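Local coordinates for protein CT021 (Chlamydia trachomatis serovar L2, PDB 6UXD) that is of unknown function but is probably a distant relative of the lipoprotein carrier LolA and the receptor LolB, at residues Q63-H71 with I201-Y211. Residues are numbered along the deposited sequence; the frame is centred on the assembly and turned at random.
Sequences QSSWKNAFH and IEMGHQAASSY
The carboxylate of E202, near the end of strand 196-204, grips the first turn of helix 66-69 by two backbone N-H groups. W66 N gives its hydrogen to the syn lone pair of OE1 at 2.8 Å (N-H...O 153°), and K67 N reaches OE2 at 3.0 Å in a straighter bond, also on the syn side but 22° out of the carboxylate plane. Glutamate suits this place: CG stands anti to the backbone N and the chain is extended beyond it, long enough to carry the acid from the strand to the helix. Beside it, S65 is the N-cap, its short side chain holding OG where it accepts from N68 N, so acid and hydroxyl divide the amides of the first turn between them. The carboxylate stands steeply to the W66 indole, with OE1 near the ring plane at its edge, while the methyl CD1 of I201 lies 3.6 Å from W66 NE1.

The K67 side chain, long and apolar up to its charged tip, can be followed outward: CB passes OE2, CG comes loosely up to the A207 methyl, CD rests on that CB at 3.6 Å, and CE lies near H205 O. Bends at chi3 and chi4 then let NZ hydrogen-bond to OD1 of its neighbour N68. Farther along, F70, flat and apolar, presents its ring edge to S210 OG, 3.3 Å from CE2, and crosses the Y211 side chain at about a right angle; the Y211 hydroxyl bonds to K77.

Y21 and N144 also bond to the E202 carboxylate, on OE2 and OE1 respectively. With four hydrogen-bonding partners and a helix N-terminus facing it, this buried acid is probably stabilised as the anion, so that one side chain ties the start of helix 66-69 to strand 196-204.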
ATOM      1  N   GLN A  63      10.354  -9.001  18.070  1.00 61.63           N
ATOM      2  CA  GLN A  63      10.184  -8.677  19.480  1.00 61.38           C
ATOM      3  C   GLN A  63       9.081  -7.652  19.725  1.00 59.30           C
ATOM      4  O   GLN A  63       8.607  -7.547  20.861  1.00 57.66           O
ATOM      5  CB  GLN A  63      11.507  -8.166  20.067  1.00 64.93           C
ATOM      6  N   SER A  64       8.671  -6.879  18.710  1.00 57.51           N
ATOM      7  CA  SER A  64       7.515  -6.003  18.884  1.00 49.64           C
ATOM      8  C   SER A  64       6.637  -5.998  17.633  1.00 48.54           C
ATOM      9  O   SER A  64       5.721  -6.812  17.517  1.00 42.00           O
ATOM     10  CB  SER A  64       7.949  -4.576  19.255  1.00 51.83           C
ATOM     11  OG  SER A  64       8.757  -3.968  18.262  1.00 53.84           O
ATOM     12  N   SER A  65       6.898  -5.093  16.699  1.00 45.13           N
ATOM     13  CA  SER A  65       6.109  -5.008  15.475  1.00 47.19           C
ATOM     14  C   SER A  65       6.826  -4.072  14.523  1.00 46.70           C
ATOM     15  O   SER A  65       7.742  -3.348  14.922  1.00 42.87           O
ATOM     16  CB  SER A  65       4.681  -4.521  15.746  1.00 41.52           C
ATOM     17  OG  SER A  65       4.644  -3.203  16.289  1.00 42.39           O
ATOM     18  N   TRP A  66       6.432  -4.138  13.249  1.00 43.52           N
ATOM     19  CA  TRP A  66       6.886  -3.156  12.272  1.00 42.95           C
ATOM     20  C   TRP A  66       6.612  -1.743  12.757  1.00 43.48           C
ATOM     21  O   TRP A  66       7.499  -0.885  12.730  1.00 40.54           O
ATOM     22  CB  TRP A  66       6.202  -3.373  10.921  1.00 45.38           C
ATOM     23  CG  TRP A  66       6.909  -4.391  10.091  1.00 48.72           C
ATOM     24  CD1 TRP A  66       6.715  -5.745  10.103  1.00 48.58           C
ATOM     25  CD2 TRP A  66       7.933  -4.139   9.131  1.00 51.75           C
ATOM     26  NE1 TRP A  66       7.557  -6.349   9.203  1.00 51.47           N
ATOM     27  CE2 TRP A  66       8.313  -5.382   8.589  1.00 56.91           C
ATOM     28  CE3 TRP A  66       8.556  -2.975   8.664  1.00 61.01           C
ATOM     29  CZ2 TRP A  66       9.299  -5.497   7.608  1.00 61.88           C
ATOM     30  CZ3 TRP A  66       9.532  -3.090   7.688  1.00 67.14           C
ATOM     31  CH2 TRP A  66       9.894  -4.342   7.172  1.00 62.75           C
ATOM     32  N   LYS A  67       5.378  -1.478  13.184  1.00 38.72           N
ATOM     33  CA  LYS A  67       5.040  -0.139  13.642  1.00 42.21           C
ATOM     34  C   LYS A  67       5.996   0.322  14.734  1.00 50.06           C
ATOM     35  O   LYS A  67       6.583   1.405  14.640  1.00 41.43           O
ATOM     36  CB  LYS A  67       3.599  -0.081  14.154  1.00 41.68           C
ATOM     37  CG  LYS A  67       3.308   1.187  14.957  1.00 46.20           C
ATOM     38  CD  LYS A  67       1.831   1.461  15.095  1.00 46.15           C
ATOM     39  CE  LYS A  67       1.116   0.385  15.875  1.00 48.63           C
ATOM     40  NZ  LYS A  67       1.609   0.304  17.265  1.00 50.40           N
ATOM     41  N   ASN A  68       6.182  -0.505  15.770  1.00 46.52           N
ATOM     42  CA  ASN A  68       6.942  -0.075  16.941  1.00 45.17           C
ATOM     43  C   ASN A  68       8.453  -0.143  16.743  1.00 53.78           C
ATOM     44  O   ASN A  68       9.192   0.595  17.408  1.00 55.44           O
ATOM     45  CB  ASN A  68       6.550  -0.908  18.163  1.00 48.49           C
ATOM     46  CG  ASN A  68       5.104  -0.706  18.567  1.00 46.55           C
ATOM     47  OD1 ASN A  68       4.418   0.178  18.060  1.00 48.92           O
ATOM     48  ND2 ASN A  68       4.631  -1.532  19.487  1.00 53.71           N
ATOM     49  N   ALA A  69       8.948  -1.000  15.864  1.00 48.95           N
ATOM     50  CA  ALA A  69      10.378  -1.015  15.592  1.00 53.78           C
ATOM     51  C   ALA A  69      10.791  -0.070  14.467  1.00 58.01           C
ATOM     52  O   ALA A  69      11.992   0.062  14.208  1.00 54.80           O
ATOM     53  CB  ALA A  69      10.833  -2.431  15.246  1.00 50.07           C
ATOM     54  N   PHE A  70       9.839   0.600  13.812  1.00 49.69           N
ATOM     55  CA  PHE A  70      10.149   1.309  12.574  1.00 56.01           C
ATOM     56  C   PHE A  70      11.223   2.370  12.782  1.00 58.74           C
ATOM     57  O   PHE A  70      12.137   2.509  11.961  1.00 62.26           O
ATOM     58  CB  PHE A  70       8.889   1.956  12.013  1.00 50.67           C
ATOM     59  CG  PHE A  70       9.073   2.536  10.647  1.00 50.43           C
ATOM     60  CD1 PHE A  70       8.867   1.761   9.527  1.00 53.14           C
ATOM     61  CD2 PHE A  70       9.464   3.852  10.483  1.00 54.83           C
ATOM     62  CE1 PHE A  70       9.032   2.287   8.263  1.00 53.85           C
ATOM     63  CE2 PHE A  70       9.635   4.381   9.228  1.00 57.12           C
ATOM     64  CZ  PHE A  70       9.413   3.597   8.112  1.00 53.17           C
ATOM     65  N   HIS A  71      11.139   3.115  13.870  1.00 66.89           N
ATOM     66  CA  HIS A  71      12.100   4.179  14.148  1.00 68.69           C
ATOM     67  C   HIS A  71      13.497   3.659  14.437  1.00 72.13           C
ATOM     68  O   HIS A  71      14.322   4.416  14.955  1.00 76.97           O
ATOM     69  CB  HIS A  71      11.617   5.006  15.335  1.00 71.94           C
ATOM     70  CG  HIS A  71      11.730   4.289  16.644  1.00 78.17           C
ATOM     71  ND1 HIS A  71      11.161   3.054  16.866  1.00 76.87           N
ATOM     72  CD2 HIS A  71      12.351   4.630  17.798  1.00 81.13           C
ATOM     73  CE1 HIS A  71      11.423   2.667  18.102  1.00 79.46           C
ATOM     74  NE2 HIS A  71      12.145   3.605  18.688  1.00 78.62           N
ATOM     75  N   ILE A 201       1.820  -8.089   5.461  1.00 32.42           N
ATOM     76  CA  ILE A 201       2.325  -8.840   6.605  1.00 38.08           C
ATOM     77  C   ILE A 201       1.992  -8.172   7.926  1.00 37.05           C
ATOM     78  O   ILE A 201       2.023  -8.847   8.967  1.00 33.84           O
ATOM     79  CB  ILE A 201       3.841  -9.081   6.479  1.00 40.42           C
ATOM     80  CG1 ILE A 201       4.630  -7.761   6.495  1.00 40.50           C
ATOM     81  CG2 ILE A 201       4.117  -9.833   5.204  1.00 41.75           C
ATOM     82  CD1 ILE A 201       6.153  -7.944   6.326  1.00 42.59           C
ATOM     83  N   GLU A 202       1.638  -6.886   7.920  1.00 34.73           N
ATOM     84  CA  GLU A 202       1.206  -6.212   9.133  1.00 36.61           C
ATOM     85  C   GLU A 202       0.300  -5.061   8.742  1.00 35.24           C
ATOM     86  O   GLU A 202       0.526  -4.425   7.712  1.00 35.17           O
ATOM     87  CB  GLU A 202       2.397  -5.701   9.946  1.00 37.38           C
ATOM     88  CG  GLU A 202       2.019  -5.199  11.342  1.00 37.64           C
ATOM     89  CD  GLU A 202       3.221  -4.748  12.171  1.00 38.93           C
ATOM     90  OE1 GLU A 202       4.145  -5.559  12.354  1.00 34.16           O
ATOM     91  OE2 GLU A 202       3.245  -3.572  12.628  1.00 38.02           O
ATOM     92  N   MET A 203      -0.756  -4.839   9.521  1.00 34.78           N
ATOM     93  CA  MET A 203      -1.547  -3.624   9.378  1.00 37.48           C
ATOM     94  C   MET A 203      -2.083  -3.251  10.751  1.00 41.04           C
ATOM     95  O   MET A 203      -2.167  -4.087  11.660  1.00 35.98           O
ATOM     96  CB  MET A 203      -2.694  -3.781   8.357  1.00 40.02           C
ATOM     97  CG  MET A 203      -3.625  -4.914   8.657  1.00 38.24           C
ATOM     98  SD  MET A 203      -5.011  -5.168   7.534  1.00 39.12           S
ATOM     99  CE  MET A 203      -4.247  -5.420   5.922  1.00 41.53           C
ATOM    100  N   GLY A 204      -2.431  -1.977  10.899  1.00 37.45           N
ATOM    101  CA  GLY A 204      -2.985  -1.509  12.146  1.00 35.97           C
ATOM    102  C   GLY A 204      -3.379  -0.042  12.173  1.00 35.46           C
ATOM    103  O   GLY A 204      -3.744   0.561  11.150  1.00 36.76           O
ATOM    104  N   HIS A 205      -3.348   0.518  13.378  1.00 36.51           N
ATOM    105  CA  HIS A 205      -3.885   1.837  13.654  1.00 40.09           C
ATOM    106  C   HIS A 205      -2.954   2.566  14.608  1.00 39.89           C
ATOM    107  O   HIS A 205      -2.107   1.954  15.272  1.00 39.31           O
ATOM    108  CB  HIS A 205      -5.280   1.752  14.273  1.00 39.43           C
ATOM    109  CG  HIS A 205      -6.203   0.815  13.563  1.00 47.59           C
ATOM    110  ND1 HIS A 205      -6.676   1.056  12.291  1.00 41.24           N
ATOM    111  CD2 HIS A 205      -6.753  -0.361  13.952  1.00 46.38           C
ATOM    112  CE1 HIS A 205      -7.485   0.077  11.930  1.00 41.66           C
ATOM    113  NE2 HIS A 205      -7.546  -0.798  12.917  1.00 46.00           N
ATOM    114  N   GLN A 206      -3.134   3.891  14.667  1.00 46.34           N
ATOM    115  CA  GLN A 206      -2.464   4.758  15.636  1.00 46.16           C
ATOM    116  C   GLN A 206      -0.962   4.774  15.434  1.00 42.41           C
ATOM    117  O   GLN A 206      -0.209   4.873  16.398  1.00 42.30           O
ATOM    118  CB  GLN A 206      -2.768   4.344  17.080  1.00 49.28           C
ATOM    119  CG  GLN A 206      -4.241   4.331  17.437  1.00 52.90           C
ATOM    120  CD  GLN A 206      -4.508   3.694  18.800  1.00 76.14           C
ATOM    121  OE1 GLN A 206      -5.098   4.322  19.687  1.00 74.90           O
ATOM    122  NE2 GLN A 206      -4.083   2.430  18.967  1.00 68.95           N
ATOM    123  N   ALA A 207      -0.510   4.632  14.196  1.00 41.17           N
ATOM    124  CA  ALA A 207       0.902   4.813  13.908  1.00 35.80           C
ATOM    125  C   ALA A 207       1.210   6.298  13.707  1.00 41.05           C
ATOM    126  O   ALA A 207       0.387   7.060  13.190  1.00 39.29           O
ATOM    127  CB  ALA A 207       1.306   4.040  12.661  1.00 39.13           C
ATOM    128  N   ALA A 208       2.414   6.698  14.102  1.00 44.33           N
ATOM    129  CA  ALA A 208       2.871   8.072  13.963  1.00 47.87           C
ATOM    130  C   ALA A 208       4.066   8.105  13.026  1.00 47.88           C
ATOM    131  O   ALA A 208       4.914   7.206  13.049  1.00 44.41           O
ATOM    132  CB  ALA A 208       3.247   8.682  15.318  1.00 51.30           C
ATOM    133  N   SER A 209       4.118   9.122  12.176  1.00 48.05           N
ATOM    134  CA  SER A 209       5.205   9.198  11.214  1.00 48.71           C
ATOM    135  C   SER A 209       6.518   9.487  11.923  1.00 51.81           C
ATOM    136  O   SER A 209       6.563  10.236  12.903  1.00 46.28           O
ATOM    137  CB  SER A 209       4.959  10.285  10.174  1.00 49.78           C
ATOM    138  OG  SER A 209       6.138  10.472   9.411  1.00 49.01           O
ATOM    139  N   SER A 210       7.590   8.897  11.403  1.00 54.45           N
ATOM    140  CA  SER A 210       8.946   9.208  11.831  1.00 55.17           C
ATOM    141  C   SER A 210       9.617  10.273  10.961  1.00 60.02           C
ATOM    142  O   SER A 210      10.764  10.643  11.230  1.00 56.47           O
ATOM    143  CB  SER A 210       9.788   7.928  11.826  1.00 47.16           C
ATOM    144  OG  SER A 210       9.959   7.407  10.521  1.00 59.55           O
ATOM    145  N   TYR A 211       8.934  10.792   9.954  1.00 52.73           N
ATOM    146  CA  TYR A 211       9.522  11.679   8.964  1.00 51.82           C
ATOM    147  C   TYR A 211       9.097  13.125   9.191  1.00 51.42           C
ATOM    148  O   TYR A 211       8.258  13.411  10.051  1.00 52.59           O
ATOM    149  CB  TYR A 211       9.113  11.205   7.565  1.00 58.08           C
ATOM    150  CG  TYR A 211       9.663   9.845   7.228  1.00 55.44           C
ATOM    151  CD1 TYR A 211      11.026   9.644   7.107  1.00 58.36           C
ATOM    152  CD2 TYR A 211       8.823   8.762   7.030  1.00 55.91           C
ATOM    153  CE1 TYR A 211      11.537   8.406   6.794  1.00 60.74           C
ATOM    154  CE2 TYR A 211       9.324   7.518   6.719  1.00 56.13           C
ATOM    155  CZ  TYR A 211      10.682   7.343   6.600  1.00 61.58           C
ATOM    156  OH  TYR A 211      11.190   6.098   6.290  1.00 67.04           O
TER